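Local coordinates for F-actin-capping protein subunit alpha (Plasmodium berghei, PDB 7A0H) that probably caps the fast-growing barbed ends of actin filaments as an asymmetric homodimer, blocking the exchange of actin subunits there, at residues S273-L276 against I277-T280; E258-V261 against L262-N266; K9-I12 against R13-S17; D47-S50 against K51-D55; I112-K115 against Y116-C120. All blocks are in the same frame, centred on the assembly; numbering follows the deposited sequence.

Contact 1, a polar 3-10 turn in a loop, is a surface contact; contacts 2 to 5 are partly buried, short runs of alpha-helix linked by i to i+4 backbone bonds. Contacts 3 and 4 lie on helices 3-18 and 39-55 of the N-terminal helical bundle and touch each other through Ile48, which meets Arg13 and Leu16. Contacts 2 and 5 belong to helices 243-266 and 112-131, which pack against the five-stranded antiparallel sheet. Contacts 1, 2 and 3 also meet the second subunit. Contact 1 rests on a shared carboxylate oxygen, contact 3 on apolar side chains, contact 5 on a salt bridge and, separately, an isoleucine-tyrosine contact, while contacts 2 and 4 mix buried and charged sides.

Contact 1 of 5, residues S273-L276 against I277-T280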
loop_
_atom_site.group_PDB
_atom_site.type_symbol
_atom_site.label_atom_id
_atom_site.label_comp_id
_atom_site.label_asym_id
_atom_site.label_seq_id
_atom_site.Cartn_x
_atom_site.Cartn_y
_atom_site.Cartn_z
ATOM N N SER A 273 -10.632 -2.172 18.850
ATOM C CA SER A 273 -9.982 -1.329 19.855
ATOM C C SER A 273 -10.354 0.138 19.605
ATOM O O SER A 273 -10.940 0.460 18.568
ATOM C CB SER A 273 -8.470 -1.561 19.800
ATOM O OG SER A 273 -7.798 -0.776 20.764
ATOM N N SER A 274 -10.097 1.028 20.575
ATOM C CA SER A 274 -10.467 2.437 20.447
ATOM C C SER A 274 -9.430 3.275 19.704
ATOM O O SER A 274 -9.778 4.242 19.000
ATOM C CB SER A 274 -10.655 3.022 21.841
ATOM O OG SER A 274 -9.402 3.010 22.506
ATOM N N ASP A 275 -8.150 2.960 19.891
ATOM C CA ASP A 275 -7.020 3.667 19.299
ATOM C C ASP A 275 -6.812 3.337 17.834
ATOM O O ASP A 275 -5.704 3.532 17.320
ATOM C CB ASP A 275 -5.753 3.360 20.101
ATOM C CG ASP A 275 -5.209 1.943 19.842
ATOM O OD1 ASP A 275 -5.943 1.063 19.326
ATOM O OD2 ASP A 275 -4.024 1.703 20.163
ATOM N N LEU A 276 -7.853 2.891 17.134
ATOM C CA LEU A 276 -7.678 2.269 15.828
ATOM C C LEU A 276 -6.820 3.102 14.886
ATOM O O LEU A 276 -5.934 2.577 14.187
ATOM C CB LEU A 276 -9.042 2.036 15.187
ATOM C CG LEU A 276 -9.866 0.862 15.682
ATOM C CD1 LEU A 276 -10.875 0.440 14.637
ATOM C CD2 LEU A 276 -8.966 -0.264 15.998
ATOM N N ILE A 277 -7.086 4.402 14.848
ATOM C CA ILE A 277 -6.400 5.305 13.941
ATOM C C ILE A 277 -4.902 5.177 14.128
ATOM O O ILE A 277 -4.144 5.039 13.157
ATOM C CB ILE A 277 -6.890 6.739 14.205
ATOM C CG1 ILE A 277 -8.400 6.765 13.958
ATOM C CG2 ILE A 277 -6.185 7.692 13.313
ATOM C CD1 ILE A 277 -9.175 7.288 15.117
ATOM N N LYS A 278 -4.456 5.216 15.385
ATOM C CA LYS A 278 -3.057 5.019 15.740
ATOM C C LYS A 278 -2.623 3.546 15.771
ATOM O O LYS A 278 -1.434 3.291 16.015
ATOM C CB LYS A 278 -2.754 5.711 17.078
ATOM C CG LYS A 278 -3.519 5.198 18.292
ATOM C CD LYS A 278 -3.683 6.275 19.410
ATOM C CE LYS A 278 -5.008 7.067 19.273
ATOM N NZ LYS A 278 -5.380 8.004 20.417
ATOM N N ASN A 279 -3.548 2.572 15.604
ATOM C CA ASN A 279 -3.258 1.154 15.828
ATOM C C ASN A 279 -2.604 0.496 14.610
ATOM O O ASN A 279 -3.186 0.426 13.518
ATOM C CB ASN A 279 -4.550 0.408 16.215
ATOM C CG ASN A 279 -4.307 -0.875 17.085
ATOM O OD1 ASN A 279 -3.449 -1.700 16.788
ATOM N ND2 ASN A 279 -5.095 -1.032 18.152
ATOM N N THR A 280 -1.414 -0.064 14.834
ATOM C CA THR A 280 -0.724 -0.796 13.789
ATOM C C THR A 280 -1.500 -2.022 13.330
ATOM O O THR A 280 -1.287 -2.502 12.211
ATOM C CB THR A 280 0.645 -1.270 14.278
ATOM O OG1 THR A 280 0.465 -2.187 15.373
ATOM C CG2 THR A 280 1.495 -0.087 14.726
#
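Asp275 and Asn279 meet across a short 3-10 turn, Leu276 to Lys278, in the loop that joins strand 268-270 to strand 283-285. Polar side-chain bonds carry the contact. The amide nitrogen Asn279 ND2 donates to Asp275 OD1 at 2.5 Å, an unusually short and so doubtful length. It arrives on the syn side, 17° out of the carboxylate plane, and the two flat groups stand 80° apart. A second donor, Ser273 OG, reaches Asp275 OD1 at 3.0 Å from above that plane. Two donors on one oxygen should restrict rotation of the carboxylate and would probably favour its ionised form. With Asp275 CG placed between the backbone N and the carbonyl carbon (chi1 74°), the short side chain folds back over the turn to meet Asn279. Asparagine suits its place because its amide also accepts: Asn279 OD1 takes the backbone N of Arg281.

The backbone closes the turn with an i to i+3 hydrogen bond from Asn279 N to Leu276 O, 2.8 Å long. Leu276 O also receives Lys282 NZ, so this carbonyl, like the carboxylate, serves two donors.

Packing contacts complete the turn. The apolar one is that of Leu276, buried against Ile269 of the second subunit; Ile277 rests on Ser190 of that subunit. On the solvent side, Lys278 lays its alkyl chain across Asp275, with Lys278 CG 3.4 Å from Asp275 CB. The chain then carries its charge onward, leaving Lys278 NZ 6.5 Å from Asp275 OD2.

Contact 2 of 5, residues E258-V261 against L262-N266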
loop_
_atom_site.group_PDB
_atom_site.type_symbol
_atom_site.label_atom_id
_atom_site.label_comp_id
_atom_site.label_asym_id
_atom_site.label_seq_id
_atom_site.Cartn_x
_atom_site.Cartn_y
_atom_site.Cartn_z
ATOM N N GLU A 258 -1.956 -26.009 3.753
ATOM C CA GLU A 258 -2.831 -25.079 3.041
ATOM C C GLU A 258 -4.154 -24.985 3.760
ATOM O O GLU A 258 -4.757 -23.909 3.850
ATOM C CB GLU A 258 -2.967 -25.510 1.581
ATOM C CG GLU A 258 -1.542 -25.301 0.747
ATOM C CD GLU A 258 -1.702 -25.304 -0.761
ATOM O OE1 GLU A 258 -2.748 -25.742 -1.237
ATOM O OE2 GLU A 258 -0.794 -24.939 -1.486
ATOM N N ASN A 259 -4.600 -26.109 4.318
ATOM C CA ASN A 259 -5.773 -26.099 5.196
ATOM C C ASN A 259 -5.547 -25.185 6.397
ATOM O O ASN A 259 -6.463 -24.516 6.848
ATOM C CB ASN A 259 -6.055 -27.545 5.736
ATOM C CG ASN A 259 -6.895 -28.387 4.781
ATOM O OD1 ASN A 259 -7.764 -27.844 4.097
ATOM N ND2 ASN A 259 -6.649 -29.736 4.749
ATOM N N ASP A 260 -4.337 -25.177 6.952
ATOM C CA ASP A 260 -4.067 -24.347 8.133
ATOM C C ASP A 260 -4.149 -22.851 7.796
ATOM O O ASP A 260 -4.614 -22.056 8.627
ATOM C CB ASP A 260 -2.706 -24.785 8.712
ATOM C CG ASP A 260 -2.299 -24.025 10.007
ATOM O OD1 ASP A 260 -3.150 -23.770 10.916
ATOM O OD2 ASP A 260 -1.068 -23.723 10.129
ATOM N N VAL A 261 -3.748 -22.445 6.572
ATOM C CA VAL A 261 -3.874 -21.028 6.175
ATOM C C VAL A 261 -5.348 -20.679 5.980
ATOM O O VAL A 261 -5.832 -19.623 6.419
ATOM C CB VAL A 261 -3.056 -20.743 4.884
ATOM C CG1 VAL A 261 -3.416 -19.354 4.294
ATOM C CG2 VAL A 261 -1.552 -20.833 5.134
ATOM N N LEU A 262 -6.088 -21.583 5.346
ATOM C CA LEU A 262 -7.520 -21.385 5.192
ATOM C C LEU A 262 -8.149 -21.146 6.534
ATOM O O LEU A 262 -8.961 -20.235 6.715
ATOM C CB LEU A 262 -8.136 -22.609 4.555
ATOM C CG LEU A 262 -9.559 -22.482 4.068
ATOM C CD1 LEU A 262 -9.936 -23.675 3.202
ATOM C CD2 LEU A 262 -10.462 -22.397 5.250
ATOM N N TYR A 263 -7.742 -21.918 7.509
ATOM C CA TYR A 263 -8.303 -21.738 8.831
ATOM C C TYR A 263 -7.899 -20.383 9.385
ATOM O O TYR A 263 -8.726 -19.687 9.963
ATOM C CB TYR A 263 -7.831 -22.861 9.731
ATOM C CG TYR A 263 -8.240 -22.622 11.148
ATOM C CD1 TYR A 263 -9.430 -23.127 11.659
ATOM C CD2 TYR A 263 -7.421 -21.868 11.988
ATOM C CE1 TYR A 263 -9.776 -22.901 12.998
ATOM C CE2 TYR A 263 -7.755 -21.615 13.292
ATOM C CZ TYR A 263 -8.943 -22.121 13.803
ATOM O OH TYR A 263 -9.245 -21.835 15.111
ATOM N N ASP A 264 -6.621 -20.013 9.222
ATOM C CA ASP A 264 -6.146 -18.720 9.709
ATOM C C ASP A 264 -6.903 -17.549 9.114
ATOM O O ASP A 264 -7.261 -16.610 9.817
ATOM C CB ASP A 264 -4.676 -18.561 9.374
ATOM C CG ASP A 264 -3.819 -19.327 10.280
ATOM O OD1 ASP A 264 -4.311 -19.619 11.383
ATOM O OD2 ASP A 264 -2.647 -19.561 9.924
ATOM N N LEU A 265 -7.130 -17.576 7.814
ATOM C CA LEU A 265 -7.742 -16.463 7.114
ATOM C C LEU A 265 -9.204 -16.372 7.482
ATOM O O LEU A 265 -9.768 -15.262 7.626
ATOM C CB LEU A 265 -7.543 -16.641 5.606
ATOM C CG LEU A 265 -6.117 -16.474 5.103
ATOM C CD1 LEU A 265 -6.028 -16.245 3.596
ATOM C CD2 LEU A 265 -5.501 -15.333 5.804
ATOM N N ASN A 266 -9.847 -17.533 7.598
ATOM C CA ASN A 266 -11.225 -17.604 8.064
ATOM C C ASN A 266 -11.403 -17.172 9.523
ATOM O O ASN A 266 -12.561 -17.002 9.956
ATOM C CB ASN A 266 -11.793 -19.035 7.885
ATOM C CG ASN A 266 -12.236 -19.314 6.431
ATOM O OD1 ASN A 266 -12.260 -18.423 5.572
ATOM N ND2 ASN A 266 -12.632 -20.543 6.172
#
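Glu258 to Val261 each offer a backbone carbonyl to the amide four residues on, so Leu262, Tyr263, Asp264 and Leu265 are tied in regular alpha-helical geometry. The longest of these bonds is Leu262 N to Glu258 O, at 3.1 Å. The shortest, Leu265 N to Val261 O, measures 2.8 Å.

Among the side chains, Val261 and Leu265 lie alongside each other and point the same way, Val261 CG1 meeting Leu265 CG at 4.0 Å. Both are buried, where branched aliphatic groups fit well. Val261 faces the central antiparallel sheet on which helix 243-266 packs, touching Trp192, Ile213 and Phe233. Ile284 of the second subunit covers both Val261 and Leu265, making the helix part of the dimer interface.

A more polar face carries Asp260 and Asp264, one turn apart. Lys231 NZ makes a salt bridge to Asp264 OD2 and, in one of the two conformers of Asp260, to Asp260 OD2 as well; a lysine shared in this way should offset the like charges of the two acids. Leaning back over the preceding turn, Asp264 brings its CG to 3.3 Å from Asp260 O.

Contact 3 of 5, residues K9-I12 against R13-S17; sequences KKFI and RHVLS
Phe11 and Val15 form the tight part of this helical run. The methyl Val15 CG1 sits over one face of the Phe11 ring in a CH-pi contact, 4.0 Å from the ring centroid and 24° off the normal. It is displaced toward the rim, with Phe11 CE1 at 3.7 Å. The ring comes down alongside the next turn because Phe11 CG lies opposite the backbone N (chi1 175°), and the flat face is well matched to a small branched side chain. Next to it, Ile12 and Leu16 run side by side, Ile12 CG2 touching Leu16 CD1 at 4.0 Å. Leu16 CG also lies 3.1 Å from Ile12 O. Leu16 continues into Leu27, Ile28 and Leu31 of helix 21-35, while Ile12 reaches Phe44 of helix 39-55.

The other side is looser and polar. Lys10, exposed, pairs with Glu7, one turn earlier. Arg13 leads its guanidinium away from residues 9-12 and lays it against Ile48; only Arg13 CB comes close to the preceding turn, 3.2 Å from Lys9 O. His14 is partly covered by the second subunit.

Such a division into an apolar and a charged side marks an amphipathic helix. It is one of three N-terminal helices, which with those of the second subunit probably form the stalk, as in other capping proteins; here Phe11 and His14 pack on Asn30 and Leu27 of that subunit, respectively.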
loop_
_atom_site.group_PDB
_atom_site.type_symbol
_atom_site.label_atom_id
_atom_site.label_comp_id
_atom_site.label_asym_id
_atom_site.label_seq_id
_atom_site.Cartn_x
_atom_site.Cartn_y
_atom_site.Cartn_z
ATOM N N LYS A 9 18.232 6.678 -11.125
ATOM C CA LYS A 9 18.090 5.270 -10.797
ATOM C C LYS A 9 17.485 5.134 -9.422
ATOM O O LYS A 9 16.611 4.281 -9.192
ATOM C CB LYS A 9 19.455 4.590 -10.842
ATOM C CG LYS A 9 20.028 4.396 -12.237
ATOM C CD LYS A 9 21.241 3.470 -12.222
ATOM C CE LYS A 9 21.755 3.208 -13.627
ATOM N NZ LYS A 9 22.888 2.262 -13.620
ATOM N N LYS A 10 17.983 5.967 -8.496
ATOM C CA LYS A 10 17.453 5.946 -7.144
ATOM C C LYS A 10 15.979 6.257 -7.169
ATOM O O LYS A 10 15.204 5.665 -6.419
ATOM C CB LYS A 10 18.187 6.955 -6.281
ATOM C CG LYS A 10 19.645 6.625 -6.115
ATOM C CD LYS A 10 20.345 7.639 -5.256
ATOM C CE LYS A 10 21.818 7.313 -5.142
ATOM N NZ LYS A 10 22.575 8.395 -4.436
ATOM N N PHE A 11 15.569 7.127 -8.086
ATOM C CA PHE A 11 14.165 7.497 -8.156
ATOM C C PHE A 11 13.331 6.421 -8.833
ATOM O O PHE A 11 12.245 6.089 -8.348
ATOM C CB PHE A 11 14.029 8.815 -8.918
ATOM C CG PHE A 11 12.623 9.227 -9.155
ATOM C CD1 PHE A 11 11.847 9.681 -8.119
ATOM C CD2 PHE A 11 12.083 9.173 -10.411
ATOM C CE1 PHE A 11 10.561 10.056 -8.344
ATOM C CE2 PHE A 11 10.798 9.546 -10.630
ATOM C CZ PHE A 11 10.037 9.989 -9.602
ATOM N N ILE A 12 13.846 5.839 -9.922
ATOM C CA ILE A 12 13.131 4.769 -10.620
ATOM C C ILE A 12 12.951 3.571 -9.708
ATOM O O ILE A 12 11.913 2.902 -9.716
ATOM C CB ILE A 12 13.886 4.392 -11.913
ATOM C CG1 ILE A 12 13.626 5.430 -13.001
ATOM C CG2 ILE A 12 13.444 2.998 -12.360
ATOM C CD1 ILE A 12 14.513 5.325 -14.209
ATOM N N ARG A 13 13.979 3.266 -8.928
ATOM C CA ARG A 13 13.901 2.197 -7.940
ATOM C C ARG A 13 12.884 2.524 -6.862
ATOM O O ARG A 13 12.047 1.692 -6.519
ATOM C CB ARG A 13 15.288 1.955 -7.359
ATOM C CG ARG A 13 15.391 0.872 -6.341
ATOM C CD ARG A 13 16.798 0.378 -6.259
ATOM N NE ARG A 13 17.052 -0.548 -7.353
ATOM C CZ ARG A 13 18.259 -0.925 -7.751
ATOM N NH1 ARG A 13 19.333 -0.433 -7.151
ATOM N NH2 ARG A 13 18.383 -1.786 -8.754
ATOM N N HIS A 14 12.917 3.735 -6.333
ATOM C CA HIS A 14 11.988 4.061 -5.264
ATOM C C HIS A 14 10.546 3.986 -5.728
ATOM O O HIS A 14 9.694 3.469 -5.007
ATOM C CB HIS A 14 12.313 5.449 -4.713
ATOM C CG HIS A 14 11.514 5.816 -3.505
ATOM N ND1 HIS A 14 10.769 6.975 -3.439
ATOM C CD2 HIS A 14 11.307 5.165 -2.335
ATOM C CE1 HIS A 14 10.156 7.035 -2.268
ATOM N NE2 HIS A 14 10.464 5.947 -1.581
ATOM N N VAL A 15 10.251 4.434 -6.942
ATOM C CA VAL A 15 8.864 4.418 -7.392
ATOM C C VAL A 15 8.396 3.008 -7.695
ATOM O O VAL A 15 7.253 2.652 -7.414
ATOM C CB VAL A 15 8.647 5.347 -8.600
ATOM C CG1 VAL A 15 8.807 6.793 -8.166
ATOM C CG2 VAL A 15 9.583 5.002 -9.729
ATOM N N LEU A 16 9.249 2.190 -8.291
ATOM C CA LEU A 16 8.812 0.818 -8.582
ATOM C C LEU A 16 8.804 -0.033 -7.327
ATOM O O LEU A 16 8.060 -1.011 -7.250
ATOM C CB LEU A 16 9.702 0.177 -9.646
ATOM C CG LEU A 16 9.881 0.921 -10.975
ATOM C CD1 LEU A 16 10.648 0.110 -11.981
ATOM C CD2 LEU A 16 8.548 1.279 -11.601
ATOM N N SER A 17 9.643 0.311 -6.353
ATOM C CA SER A 17 9.639 -0.356 -5.058
ATOM C C SER A 17 8.299 -0.168 -4.380
ATOM O O SER A 17 7.720 -1.108 -3.828
ATOM C CB SER A 17 10.767 0.187 -4.191
ATOM O OG SER A 17 10.704 -0.321 -2.876
#

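Contact 4 of 5, residues D47-S50 against K51-D55; sequences DIIS and KYNED
In the closing turns of helix 39-55, the third helix of the N-terminal bundle, Ser50 and Lys51 converge on one carbonyl. Asp47 O accepts Lys51 N at 3.1 Å in the ordinary helical bond and also Ser50 OG at 2.7 Å. The hydroxyl can reach back because it stands between the backbone N and the carbonyl carbon (chi1 62°). Serine fits here: its hydroxyl bonds back to its own helix, at Asp47 O, with a weak bond to Glu46 O.

The remaining links repeat the alpha-helical pattern, with Asn53 N bound to Ile49 O at 2.7 Å. The side chain of Asn53 folds back over the same carbonyl, its CG 3.4 Å from Ile49 O. Its nitrogen makes a weak bond to His93, but the buried Asn53 OD1 has no partner in the model. Glu54 likewise lies over Ser50 O, with Glu54 CG at 3.1 Å, and its carboxylate goes on to Tyr80 and Lys75, tying the helix end to the neighbouring small sheet. Ile48 and Ile49 have apolar side chains that suit the faces covered by helices 3-18 and 21-35 respectively.

On the exposed side the flexible Lys51, bent at chi2 and chi4, curls along the helix to Asp55 one turn on. Its ammonium straddles that carboxylate, Lys51 NZ lying 2.8 Å from Asp55 OD1, whose syn lone pair it meets, with a weak bond to OD2.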
loop_
_atom_site.group_PDB
_atom_site.type_symbol
_atom_site.label_atom_id
_atom_site.label_comp_id
_atom_site.label_asym_id
_atom_site.label_seq_id
_atom_site.Cartn_x
_atom_site.Cartn_y
_atom_site.Cartn_z
ATOM N N ASP A 47 16.237 -4.895 -15.808
ATOM C CA ASP A 47 16.800 -5.691 -14.726
ATOM C C ASP A 47 15.915 -5.656 -13.495
ATOM O O ASP A 47 15.556 -6.699 -12.937
ATOM C CB ASP A 47 18.223 -5.243 -14.412
ATOM C CG ASP A 47 19.195 -5.836 -15.414
ATOM O OD1 ASP A 47 19.012 -7.053 -15.718
ATOM O OD2 ASP A 47 20.070 -5.127 -15.958
ATOM N N ILE A 48 15.521 -4.471 -13.076
ATOM C CA ILE A 48 14.680 -4.356 -11.897
ATOM C C ILE A 48 13.381 -5.143 -12.067
ATOM O O ILE A 48 12.860 -5.744 -11.116
ATOM C CB ILE A 48 14.376 -2.878 -11.614
ATOM C CG1 ILE A 48 15.513 -2.277 -10.830
ATOM C CG2 ILE A 48 13.052 -2.771 -10.905
ATOM C CD1 ILE A 48 15.323 -0.785 -10.635
ATOM N N ILE A 49 12.817 -5.129 -13.262
ATOM C CA ILE A 49 11.555 -5.824 -13.413
ATOM C C ILE A 49 11.781 -7.344 -13.453
ATOM O O ILE A 49 10.973 -8.122 -12.943
ATOM C CB ILE A 49 10.837 -5.299 -14.651
ATOM C CG1 ILE A 49 10.362 -3.865 -14.385
ATOM C CG2 ILE A 49 9.630 -6.075 -14.997
ATOM C CD1 ILE A 49 9.260 -3.786 -13.296
ATOM N N SER A 50 12.856 -7.810 -14.069
ATOM C CA SER A 50 13.069 -9.241 -14.092
ATOM C C SER A 50 13.205 -9.783 -12.678
ATOM O O SER A 50 12.727 -10.869 -12.383
ATOM C CB SER A 50 14.294 -9.569 -14.928
ATOM O OG SER A 50 15.466 -8.986 -14.356
ATOM N N LYS A 51 13.880 -9.064 -11.803
ATOM C CA LYS A 51 14.043 -9.532 -10.440
ATOM C C LYS A 51 12.719 -9.479 -9.707
ATOM O O LYS A 51 12.366 -10.395 -8.953
ATOM C CB LYS A 51 15.087 -8.683 -9.734
ATOM C CG LYS A 51 15.331 -9.059 -8.275
ATOM C CD LYS A 51 16.058 -10.385 -8.136
ATOM C CE LYS A 51 16.630 -10.582 -6.728
ATOM N NZ LYS A 51 15.585 -11.032 -5.766
ATOM N N TYR A 52 12.028 -8.361 -9.833
ATOM C CA TYR A 52 10.656 -8.279 -9.366
ATOM C C TYR A 52 9.831 -9.487 -9.804
ATOM O O TYR A 52 9.117 -10.097 -8.996
ATOM C CB TYR A 52 10.073 -6.972 -9.910
ATOM C CG TYR A 52 8.691 -6.758 -9.511
ATOM C CD1 TYR A 52 8.394 -6.189 -8.296
ATOM C CD2 TYR A 52 7.655 -7.184 -10.327
ATOM C CE1 TYR A 52 7.090 -6.017 -7.899
ATOM C CE2 TYR A 52 6.346 -7.029 -9.941
ATOM C CZ TYR A 52 6.068 -6.437 -8.727
ATOM O OH TYR A 52 4.757 -6.244 -8.355
ATOM N N ASN A 53 9.895 -9.838 -11.095
ATOM C CA ASN A 53 9.131 -10.972 -11.606
ATOM C C ASN A 53 9.573 -12.257 -10.922
ATOM O O ASN A 53 8.771 -13.129 -10.608
ATOM C CB ASN A 53 9.336 -11.128 -13.127
ATOM C CG ASN A 53 8.437 -10.231 -13.943
ATOM O OD1 ASN A 53 7.645 -9.484 -13.379
ATOM N ND2 ASN A 53 8.573 -10.268 -15.285
ATOM N N GLU A 54 10.854 -12.399 -10.715
ATOM C CA GLU A 54 11.326 -13.614 -10.089
ATOM C C GLU A 54 10.854 -13.668 -8.659
ATOM O O GLU A 54 10.403 -14.731 -8.199
ATOM C CB GLU A 54 12.841 -13.678 -10.215
ATOM C CG GLU A 54 13.221 -13.848 -11.692
ATOM C CD GLU A 54 14.706 -13.673 -11.940
ATOM O OE1 GLU A 54 15.430 -13.345 -10.976
ATOM O OE2 GLU A 54 15.153 -13.922 -13.084
ATOM N N ASP A 55 10.890 -12.520 -7.962
ATOM C CA ASP A 55 10.461 -12.454 -6.578
ATOM C C ASP A 55 8.988 -12.791 -6.400
ATOM O O ASP A 55 8.533 -12.964 -5.267
ATOM C CB ASP A 55 10.762 -11.086 -5.996
ATOM C CG ASP A 55 12.230 -10.906 -5.783
ATOM O OD1 ASP A 55 12.959 -11.886 -6.069
ATOM O OD2 ASP A 55 12.660 -9.844 -5.315
#

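Contact 5 of 5, residues I112-K115 against Y116-C120; sequences ILEK and YRVAC
Glu114 and Arg117 are joined by a two-pronged salt bridge along one side of the helix. Arg117 NE donates to Glu114 OE1 at 2.9 Å and Arg117 NH2 to Glu114 OE2 at 3.0 Å. The guanidinium is thus gripped at its edge, both oxygens lying within 3° of its plane, while the carboxylate plane is turned 28° from it. Glu114 is bent at chi2 (60°), which curls the acid along the helix to a partner three residues on; an arginine can answer both oxygens at once. Val118 flanks the pair, its CG2 3.3 Å from Glu114 OE2.

A separate apolar contact joins Ile112 and Tyr116, which run side by side. Ile112 CG1 touches Tyr116 CE2 at 3.9 Å, and Ile112 O sits at the ring's edge, 3.5 Å from Tyr116 CD2.

Beyond this first shell, Lys86 makes a salt bridge to Glu114 OE2, so the carboxylate is held between two cations and probably stays ionised. The remaining nitrogen of the arginine, NH1, bonds to Asn84 and to the carbonyl of Val162, which fixes the buried guanidinium. Tyr116 is wedged by edge-to-face contacts with Phe246 and Phe200.

Backbone bonds such as Ala119 N to Lys115 O (3.0 Å) continue helix 112-131, which lies against the central antiparallel sheet beside helix 243-266, the sheet-and-helix body of the capping protein fold.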
loop_
_atom_site.group_PDB
_atom_site.type_symbol
_atom_site.label_atom_id
_atom_site.label_comp_id
_atom_site.label_asym_id
_atom_site.label_seq_id
_atom_site.Cartn_x
_atom_site.Cartn_y
_atom_site.Cartn_z
ATOM N N ILE A 112 17.402 -41.093 -11.387
ATOM C CA ILE A 112 16.493 -41.300 -10.269
ATOM C C ILE A 112 15.901 -39.965 -9.787
ATOM O O ILE A 112 14.683 -39.846 -9.604
ATOM C CB ILE A 112 17.221 -42.136 -9.201
ATOM C CG1 ILE A 112 16.329 -42.428 -8.014
ATOM C CG2 ILE A 112 18.403 -41.466 -8.632
ATOM C CD1 ILE A 112 15.282 -43.457 -8.317
ATOM N N LEU A 113 16.702 -38.911 -9.725
ATOM C CA LEU A 113 16.176 -37.581 -9.382
ATOM C C LEU A 113 14.953 -37.202 -10.201
ATOM O O LEU A 113 13.947 -36.711 -9.684
ATOM C CB LEU A 113 17.254 -36.533 -9.642
ATOM C CG LEU A 113 16.855 -35.088 -9.365
ATOM C CD1 LEU A 113 16.536 -34.945 -7.863
ATOM C CD2 LEU A 113 17.957 -34.191 -9.785
ATOM N N GLU A 114 15.057 -37.350 -11.497
ATOM C CA GLU A 114 13.920 -37.048 -12.350
ATOM C C GLU A 114 12.736 -37.924 -11.970
ATOM O O GLU A 114 11.585 -37.544 -12.170
ATOM C CB GLU A 114 14.333 -37.196 -13.832
ATOM C CG GLU A 114 13.236 -37.000 -14.906
ATOM C CD GLU A 114 12.587 -35.610 -14.889
ATOM O OE1 GLU A 114 13.096 -34.739 -14.138
ATOM O OE2 GLU A 114 11.577 -35.424 -15.627
ATOM N N LYS A 115 12.978 -39.116 -11.457
ATOM C CA LYS A 115 11.846 -39.962 -11.090
ATOM C C LYS A 115 11.155 -39.403 -9.854
ATOM O O LYS A 115 9.920 -39.317 -9.796
ATOM C CB LYS A 115 12.356 -41.383 -10.832
ATOM C CG LYS A 115 12.657 -42.241 -12.056
ATOM C CD LYS A 115 13.047 -43.687 -11.615
ATOM C CE LYS A 115 13.483 -44.576 -12.788
ATOM N NZ LYS A 115 14.676 -45.454 -12.455
ATOM N N TYR A 116 11.928 -38.876 -8.912
ATOM C CA TYR A 116 11.315 -38.156 -7.804
ATOM C C TYR A 116 10.494 -36.974 -8.297
ATOM O O TYR A 116 9.353 -36.782 -7.852
ATOM C CB TYR A 116 12.429 -37.706 -6.880
ATOM C CG TYR A 116 12.899 -38.745 -5.877
ATOM C CD1 TYR A 116 12.248 -38.927 -4.664
ATOM C CD2 TYR A 116 13.971 -39.554 -6.149
ATOM C CE1 TYR A 116 12.690 -39.859 -3.713
ATOM C CE2 TYR A 116 14.417 -40.474 -5.230
ATOM C CZ TYR A 116 13.753 -40.628 -4.019
ATOM O OH TYR A 116 14.173 -41.520 -3.115
ATOM N N ARG A 117 11.064 -36.180 -9.242
ATOM C CA ARG A 117 10.405 -34.969 -9.748
ATOM C C ARG A 117 9.119 -35.336 -10.463
ATOM O O ARG A 117 8.075 -34.663 -10.304
ATOM C CB ARG A 117 11.363 -34.193 -10.705
ATOM C CG ARG A 117 10.860 -32.701 -11.063
ATOM C CD ARG A 117 11.460 -32.126 -12.386
ATOM N NE ARG A 117 10.915 -32.875 -13.503
ATOM C CZ ARG A 117 9.681 -32.751 -13.982
ATOM N NH1 ARG A 117 8.828 -31.853 -13.495
ATOM N NH2 ARG A 117 9.334 -33.532 -14.988
ATOM N N VAL A 118 9.189 -36.365 -11.297
ATOM C CA VAL A 118 7.996 -36.752 -12.047
ATOM C C VAL A 118 6.895 -37.139 -11.057
ATOM O O VAL A 118 5.751 -36.657 -11.169
ATOM C CB VAL A 118 8.302 -37.875 -13.031
ATOM C CG1 VAL A 118 7.046 -38.456 -13.570
ATOM C CG2 VAL A 118 9.193 -37.330 -14.296
ATOM N N ALA A 119 7.241 -37.995 -10.059
ATOM C CA ALA A 119 6.254 -38.444 -9.081
ATOM C C ALA A 119 5.718 -37.259 -8.276
ATOM O O ALA A 119 4.505 -37.127 -8.032
ATOM C CB ALA A 119 6.882 -39.464 -8.106
ATOM N N CYS A 120 6.612 -36.410 -7.789
ATOM C CA CYS A 120 6.092 -35.255 -7.086
ATOM C C CYS A 120 5.236 -34.379 -7.990
ATOM O O CYS A 120 4.238 -33.824 -7.528
ATOM C CB CYS A 120 7.186 -34.443 -6.514
ATOM S SG CYS A 120 8.081 -35.159 -5.096
#